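Local coordinates for pullulanase (Bacillus acidopullulyticus, PDB 2WAN), which hydrolyses the alpha-1,6-glucosidic linkages of pullulan and probably those of related branched starch polysaccharides, as a debranching glycoside hydrolase, at residues 166-172 / 210-216; 182-187 / 217-221. All coordinates share one frame. Residues are numbered along the deposited sequence.

Interaction 1: residues 166-172 / 210-216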
loop_
_atom_site.group_PDB
_atom_site.type_symbol
_atom_site.label_atom_id
_atom_site.label_comp_id
_atom_site.label_asym_id
_atom_site.label_seq_id
_atom_site.Cartn_x
_atom_site.Cartn_y
_atom_site.Cartn_z
ATOM N N ALA A 166 -10.540 -30.591 -2.115
ATOM C CA ALA A 166 -11.321 -31.730 -2.593
ATOM C C ALA A 166 -12.783 -31.331 -2.698
ATOM O O ALA A 166 -13.438 -31.046 -1.695
ATOM C CB ALA A 166 -11.153 -32.917 -1.662
ATOM N N VAL A 167 -13.286 -31.312 -3.928
ATOM C CA VAL A 167 -14.639 -30.861 -4.204
ATOM C C VAL A 167 -15.485 -32.026 -4.697
ATOM O O VAL A 167 -15.080 -32.750 -5.618
ATOM C CB VAL A 167 -14.640 -29.743 -5.282
ATOM C CG1 VAL A 167 -16.073 -29.407 -5.713
ATOM C CG2 VAL A 167 -13.874 -28.493 -4.794
ATOM N N LEU A 168 -16.652 -32.197 -4.081
ATOM C CA LEU A 168 -17.632 -33.185 -4.518
ATOM C C LEU A 168 -18.253 -32.727 -5.836
ATOM O O LEU A 168 -18.881 -31.656 -5.914
ATOM C CB LEU A 168 -18.709 -33.385 -3.456
ATOM C CG LEU A 168 -19.865 -34.343 -3.755
ATOM C CD1 LEU A 168 -19.382 -35.769 -3.791
ATOM C CD2 LEU A 168 -20.944 -34.200 -2.706
ATOM N N VAL A 169 -18.060 -33.534 -6.873
ATOM C CA VAL A 169 -18.563 -33.201 -8.202
ATOM C C VAL A 169 -19.518 -34.259 -8.717
ATOM O O VAL A 169 -19.360 -35.445 -8.413
ATOM C CB VAL A 169 -17.413 -32.999 -9.220
ATOM C CG1 VAL A 169 -16.601 -31.794 -8.848
ATOM C CG2 VAL A 169 -16.518 -34.231 -9.282
ATOM N N GLY A 170 -20.495 -33.832 -9.513
ATOM C CA GLY A 170 -21.451 -34.758 -10.121
ATOM C C GLY A 170 -22.759 -34.080 -10.445
ATOM O O GLY A 170 -22.825 -32.846 -10.496
ATOM N N ASP A 171 -23.799 -34.883 -10.656
ATOM C CA ASP A 171 -25.132 -34.352 -10.972
ATOM C C ASP A 171 -25.966 -34.085 -9.706
ATOM O O ASP A 171 -27.171 -33.802 -9.773
ATOM C CB ASP A 171 -25.870 -35.251 -11.971
ATOM C CG ASP A 171 -26.069 -36.670 -11.463
ATOM O OD1 ASP A 171 -25.803 -36.944 -10.280
ATOM O OD2 ASP A 171 -26.500 -37.523 -12.261
ATOM N N LEU A 172 -25.301 -34.177 -8.558
ATOM C CA LEU A 172 -25.900 -33.870 -7.265
ATOM C C LEU A 172 -25.505 -32.484 -6.768
ATOM O O LEU A 172 -25.891 -32.089 -5.663
ATOM C CB LEU A 172 -25.496 -34.918 -6.221
ATOM C CG LEU A 172 -24.097 -35.549 -6.194
ATOM C CD1 LEU A 172 -22.964 -34.535 -6.142
ATOM C CD2 LEU A 172 -23.999 -36.499 -5.022
ATOM N N TYR A 210 -28.099 -40.621 -8.433
ATOM C CA TYR A 210 -27.075 -39.597 -8.672
ATOM C C TYR A 210 -25.744 -40.221 -9.067
ATOM O O TYR A 210 -25.543 -41.420 -8.907
ATOM C CB TYR A 210 -26.850 -38.770 -7.407
ATOM C CG TYR A 210 -28.061 -38.015 -6.911
ATOM C CD1 TYR A 210 -28.342 -36.730 -7.376
ATOM C CD2 TYR A 210 -28.919 -38.580 -5.965
ATOM C CE1 TYR A 210 -29.454 -36.023 -6.912
ATOM C CE2 TYR A 210 -30.033 -37.887 -5.497
ATOM C CZ TYR A 210 -30.293 -36.611 -5.972
ATOM O OH TYR A 210 -31.393 -35.923 -5.512
ATOM N N GLN A 211 -24.839 -39.397 -9.583
ATOM C CA GLN A 211 -23.459 -39.816 -9.800
ATOM C C GLN A 211 -22.504 -38.783 -9.242
ATOM O O GLN A 211 -22.765 -37.585 -9.335
ATOM C CB GLN A 211 -23.172 -40.017 -11.284
ATOM C CG GLN A 211 -23.551 -41.379 -11.811
ATOM C CD GLN A 211 -23.000 -41.610 -13.198
ATOM O OE1 GLN A 211 -23.068 -42.710 -13.731
ATOM N NE2 GLN A 211 -22.433 -40.568 -13.783
ATOM N N TYR A 212 -21.395 -39.244 -8.667
ATOM C CA TYR A 212 -20.393 -38.316 -8.166
ATOM C C TYR A 212 -18.952 -38.831 -8.214
ATOM O O TYR A 212 -18.696 -40.037 -8.385
ATOM C CB TYR A 212 -20.741 -37.867 -6.745
ATOM C CG TYR A 212 -20.410 -38.905 -5.706
ATOM C CD1 TYR A 212 -19.163 -38.911 -5.080
ATOM C CD2 TYR A 212 -21.334 -39.894 -5.356
ATOM C CE1 TYR A 212 -18.839 -39.869 -4.123
ATOM C CE2 TYR A 212 -21.019 -40.863 -4.402
ATOM C CZ TYR A 212 -19.767 -40.836 -3.790
ATOM O OH TYR A 212 -19.427 -41.775 -2.846
ATOM N N LYS A 213 -18.032 -37.876 -8.065
ATOM C CA LYS A 213 -16.614 -38.102 -7.857
ATOM C C LYS A 213 -16.100 -37.035 -6.881
ATOM O O LYS A 213 -16.855 -36.148 -6.443
ATOM C CB LYS A 213 -15.828 -37.979 -9.172
ATOM C CG LYS A 213 -16.208 -38.961 -10.264
ATOM C CD LYS A 213 -15.109 -39.044 -11.304
ATOM C CE LYS A 213 -14.014 -39.998 -10.835
ATOM N NZ LYS A 213 -12.888 -40.108 -11.789
ATOM N N ILE A 214 -14.817 -37.131 -6.553
ATOM C CA ILE A 214 -14.117 -36.069 -5.843
ATOM C C ILE A 214 -13.039 -35.537 -6.776
ATOM O O ILE A 214 -12.139 -36.289 -7.189
ATOM C CB ILE A 214 -13.488 -36.585 -4.512
ATOM C CG1 ILE A 214 -14.567 -37.079 -3.531
ATOM C CG2 ILE A 214 -12.579 -35.534 -3.871
ATOM C CD1 ILE A 214 -15.486 -36.011 -2.956
ATOM N N ALA A 215 -13.135 -34.250 -7.127
ATOM C CA ALA A 215 -12.134 -33.605 -7.974
ATOM C C ALA A 215 -11.205 -32.762 -7.127
ATOM O O ALA A 215 -11.651 -32.074 -6.207
ATOM C CB ALA A 215 -12.804 -32.746 -9.055
ATOM N N LEU A 216 -9.918 -32.814 -7.451
ATOM C CA LEU A 216 -8.895 -32.087 -6.700
ATOM C C LEU A 216 -8.465 -30.795 -7.382
ATOM O O LEU A 216 -8.460 -30.695 -8.615
ATOM C CB LEU A 216 -7.663 -32.972 -6.461
ATOM C CG LEU A 216 -7.806 -34.250 -5.620
ATOM C CD1 LEU A 216 -6.429 -34.706 -5.141
ATOM C CD2 LEU A 216 -8.747 -34.069 -4.445
#
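Side chains of Ala-166 to Val-169 and of Tyr-212 to Leu-216 alternate between two faces where strand 166-170 runs antiparallel to residues 210-216. On one face Ala-166, Leu-168, Tyr-212, Ile-214 and Leu-216 interlock. Leu-168, in a t,p rotamer, brings CD1 to 3.4 Å from Tyr-212 CD1 and 4.0 Å from Ile-214 CD1, while Ile-214 (m,m) sets CG2 3.7 Å from Ala-166 CB. The p rotamer of Tyr-212 (chi1 78°) carries its ring to Phe-242, which it meets edge-to-face, and its hydroxyl is hydrogen-bonded to Asp-253. Phe-242 and Tyr-244 belong to strand 238-245, so this face packs against the second sheet of a small beta-sandwich, the X25 domain. The other face carries Val-167, Val-169, Lys-213 and Ala-215; Val-169 CG1 lies 3.9 Å from Ala-215 CB, and Lys-213 leads its amine off to Ser-223 and the carbonyl of Pro-225. Paired backbone hydrogen bonds join Val-167 to Ala-215 and Val-169 to Lys-213. Gly-170 faces Tyr-212 with a CA-CA distance of only 4.2 Å; a CB here would clash with Gln-211 O and, at these backbone angles, be jammed against the carbonyl oxygen of Val-169. Beyond it, Asp-171 in the p rotamer turns OD1 back to accept a hydrogen bond from Gln-211 N (2.7 Å), and Leu-172 CB packs 3.6 Å from Tyr-210 CD1.

Interaction 2: residues 182-187 / 217-221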
loop_
_atom_site.group_PDB
_atom_site.type_symbol
_atom_site.label_atom_id
_atom_site.label_comp_id
_atom_site.label_asym_id
_atom_site.label_seq_id
_atom_site.Cartn_x
_atom_site.Cartn_y
_atom_site.Cartn_z
ATOM N N TRP A 182 -21.335 -31.030 -12.265
ATOM C CA TRP A 182 -20.008 -31.386 -12.805
ATOM C C TRP A 182 -19.051 -30.187 -12.881
ATOM O O TRP A 182 -18.477 -29.882 -13.936
ATOM C CB TRP A 182 -20.146 -32.079 -14.170
ATOM C CG TRP A 182 -21.068 -33.260 -14.160
ATOM C CD1 TRP A 182 -22.380 -33.281 -14.535
ATOM C CD2 TRP A 182 -20.743 -34.602 -13.760
ATOM N NE1 TRP A 182 -22.897 -34.548 -14.386
ATOM C CE2 TRP A 182 -21.914 -35.379 -13.918
ATOM C CE3 TRP A 182 -19.575 -35.224 -13.291
ATOM C CZ2 TRP A 182 -21.953 -36.748 -13.620
ATOM C CZ3 TRP A 182 -19.618 -36.587 -12.992
ATOM C CH2 TRP A 182 -20.800 -37.330 -13.160
ATOM N N SER A 183 -18.885 -29.506 -11.751
ATOM C CA SER A 183 -18.066 -28.299 -11.711
ATOM C C SER A 183 -17.026 -28.360 -10.589
ATOM O O SER A 183 -17.356 -28.094 -9.429
ATOM C CB SER A 183 -18.966 -27.058 -11.579
ATOM O OG SER A 183 -18.209 -25.867 -11.724
ATOM N N PRO A 184 -15.763 -28.693 -10.931
ATOM C CA PRO A 184 -14.698 -28.908 -9.939
ATOM C C PRO A 184 -14.239 -27.647 -9.199
ATOM O O PRO A 184 -13.618 -27.752 -8.132
ATOM C CB PRO A 184 -13.527 -29.447 -10.773
ATOM C CG PRO A 184 -14.028 -29.611 -12.145
ATOM C CD PRO A 184 -15.240 -28.775 -12.305
ATOM N N ASP A 185 -14.520 -26.474 -9.765
ATOM C CA ASP A 185 -14.066 -25.220 -9.164
ATOM C C ASP A 185 -15.131 -24.499 -8.317
ATOM O O ASP A 185 -14.904 -23.386 -7.848
ATOM C CB ASP A 185 -13.445 -24.298 -10.224
ATOM C CG ASP A 185 -14.430 -23.885 -11.308
ATOM O OD1 ASP A 185 -15.517 -24.497 -11.431
ATOM O OD2 ASP A 185 -14.104 -22.930 -12.048
ATOM N N ASP A 186 -16.278 -25.145 -8.118
ATOM C CA ASP A 186 -17.336 -24.601 -7.263
ATOM C C ASP A 186 -17.137 -25.061 -5.811
ATOM O O ASP A 186 -17.432 -26.206 -5.471
ATOM C CB ASP A 186 -18.726 -25.009 -7.783
ATOM C CG ASP A 186 -19.852 -24.111 -7.249
ATOM O OD1 ASP A 186 -19.754 -23.632 -6.099
ATOM O OD2 ASP A 186 -20.842 -23.886 -7.980
ATOM N N ASP A 187 -16.650 -24.154 -4.960
ATOM C CA ASP A 187 -16.347 -24.481 -3.559
ATOM C C ASP A 187 -17.583 -24.593 -2.672
ATOM O O ASP A 187 -17.466 -24.772 -1.454
ATOM C CB ASP A 187 -15.340 -23.492 -2.961
ATOM C CG ASP A 187 -13.914 -23.792 -3.380
ATOM O OD1 ASP A 187 -13.638 -24.931 -3.828
ATOM O OD2 ASP A 187 -13.061 -22.884 -3.274
ATOM N N ASP A 217 -8.104 -29.805 -6.566
ATOM C CA ASP A 217 -7.412 -28.597 -7.044
ATOM C C ASP A 217 -8.157 -27.808 -8.129
ATOM O O ASP A 217 -7.526 -27.161 -8.971
ATOM C CB ASP A 217 -5.986 -28.943 -7.495
ATOM C CG ASP A 217 -5.199 -29.685 -6.418
ATOM O OD1 ASP A 217 -5.334 -29.319 -5.233
ATOM O OD2 ASP A 217 -4.457 -30.636 -6.755
ATOM N N HIS A 218 -9.489 -27.854 -8.088
ATOM C CA HIS A 218 -10.355 -27.089 -8.999
ATOM C C HIS A 218 -10.243 -27.468 -10.482
ATOM O O HIS A 218 -10.584 -26.662 -11.354
ATOM C CB HIS A 218 -10.156 -25.571 -8.816
ATOM C CG HIS A 218 -10.651 -25.046 -7.505
ATOM N ND1 HIS A 218 -10.062 -23.977 -6.864
ATOM C CD2 HIS A 218 -11.674 -25.441 -6.712
ATOM C CE1 HIS A 218 -10.707 -23.731 -5.737
ATOM N NE2 HIS A 218 -11.689 -24.607 -5.622
ATOM N N SER A 219 -9.770 -28.678 -10.775
ATOM C CA SER A 219 -9.758 -29.158 -12.160
ATOM C C SER A 219 -10.108 -30.639 -12.273
ATOM O O SER A 219 -10.353 -31.312 -11.267
ATOM C CB SER A 219 -8.420 -28.868 -12.852
ATOM O OG SER A 219 -7.377 -29.648 -12.306
ATOM N N TRP A 220 -10.148 -31.120 -13.513
ATOM C CA TRP A 220 -10.401 -32.528 -13.800
ATOM C C TRP A 220 -9.092 -33.292 -13.999
ATOM O O TRP A 220 -9.099 -34.471 -14.374
ATOM C CB TRP A 220 -11.279 -32.663 -15.045
ATOM C CG TRP A 220 -12.702 -32.240 -14.849
ATOM C CD1 TRP A 220 -13.329 -31.172 -15.431
ATOM C CD2 TRP A 220 -13.688 -32.883 -14.026
ATOM N NE1 TRP A 220 -14.643 -31.114 -15.022
ATOM C CE2 TRP A 220 -14.887 -32.147 -14.155
ATOM C CE3 TRP A 220 -13.674 -34.010 -13.192
ATOM C CZ2 TRP A 220 -16.061 -32.505 -13.488
ATOM C CZ3 TRP A 220 -14.838 -34.359 -12.522
ATOM C CH2 TRP A 220 -16.018 -33.617 -12.680
ATOM N N ASN A 221 -7.968 -32.618 -13.760
ATOM C CA ASN A 221 -6.660 -33.257 -13.884
ATOM C C ASN A 221 -6.610 -34.532 -13.045
ATOM O O ASN A 221 -6.190 -35.592 -13.517
ATOM C CB ASN A 221 -5.561 -32.291 -13.442
ATOM C CG ASN A 221 -4.352 -32.322 -14.356
ATOM O OD1 ASN A 221 -3.716 -33.365 -14.547
ATOM N ND2 ASN A 221 -4.018 -31.166 -14.918
HETATM O O HOH W 1 -11.583 -29.244 -7.022
#
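Pro-184 sets the CG/CD edge of its ring on the face of the Trp-220 indole, CG 3.4 Å from the centroid of the five-membered ring and 19° off the ring normal, a close CH-pi contact between two loops that contain no regular strand. Trp-220 CH2 meets the edge of the Trp-182 ring, 4.0 Å from Trp-182 CE3. A type I turn from Ser-183 to Asp-186 presents the proline and points its carbonyl across the gap: Pro-184 O accepts a CA-H...O contact from His-218 CA at 3.4 Å and a hydrogen bond from a water (2.8 Å), which in turn accepts one from His-218 N (2.7 Å). The imidazole of His-218 reaches Asp-187, where His-218 NE2 donates to Asp-187 OD1 at 2.7 Å. Within this X25 domain the contact ties the loop before strand 192-195 to the loop between strands 208-216 and 223-233. With a carboxylate accepting from NE2, a protonated, positively charged imidazole would strengthen this link, so its strength may depend on pH.

Both interactions lie in the X25 domain, their centres about 9 Å apart, and their segments alternate along the chain: 166-172, 182-187, 210-216, 217-221. Each loop of interaction 2 therefore follows a strand of interaction 1, with residues 217-221 continuing directly from strand 208-216 toward strand 223-233, its neighbour in the three-stranded sheet. Loops and strands touch where Val-169 CG2 is 3.5 Å from Trp-220 CH2 and Val-167 CG2 is 3.4 Å from Pro-184 O, and a probable hydrogen bond runs from Trp-182 N to Gly-170 O (2.9 Å). The two loops thus cover the Val-167/Val-169 face of the three-stranded sheet, while its other face packs on strand 238-245.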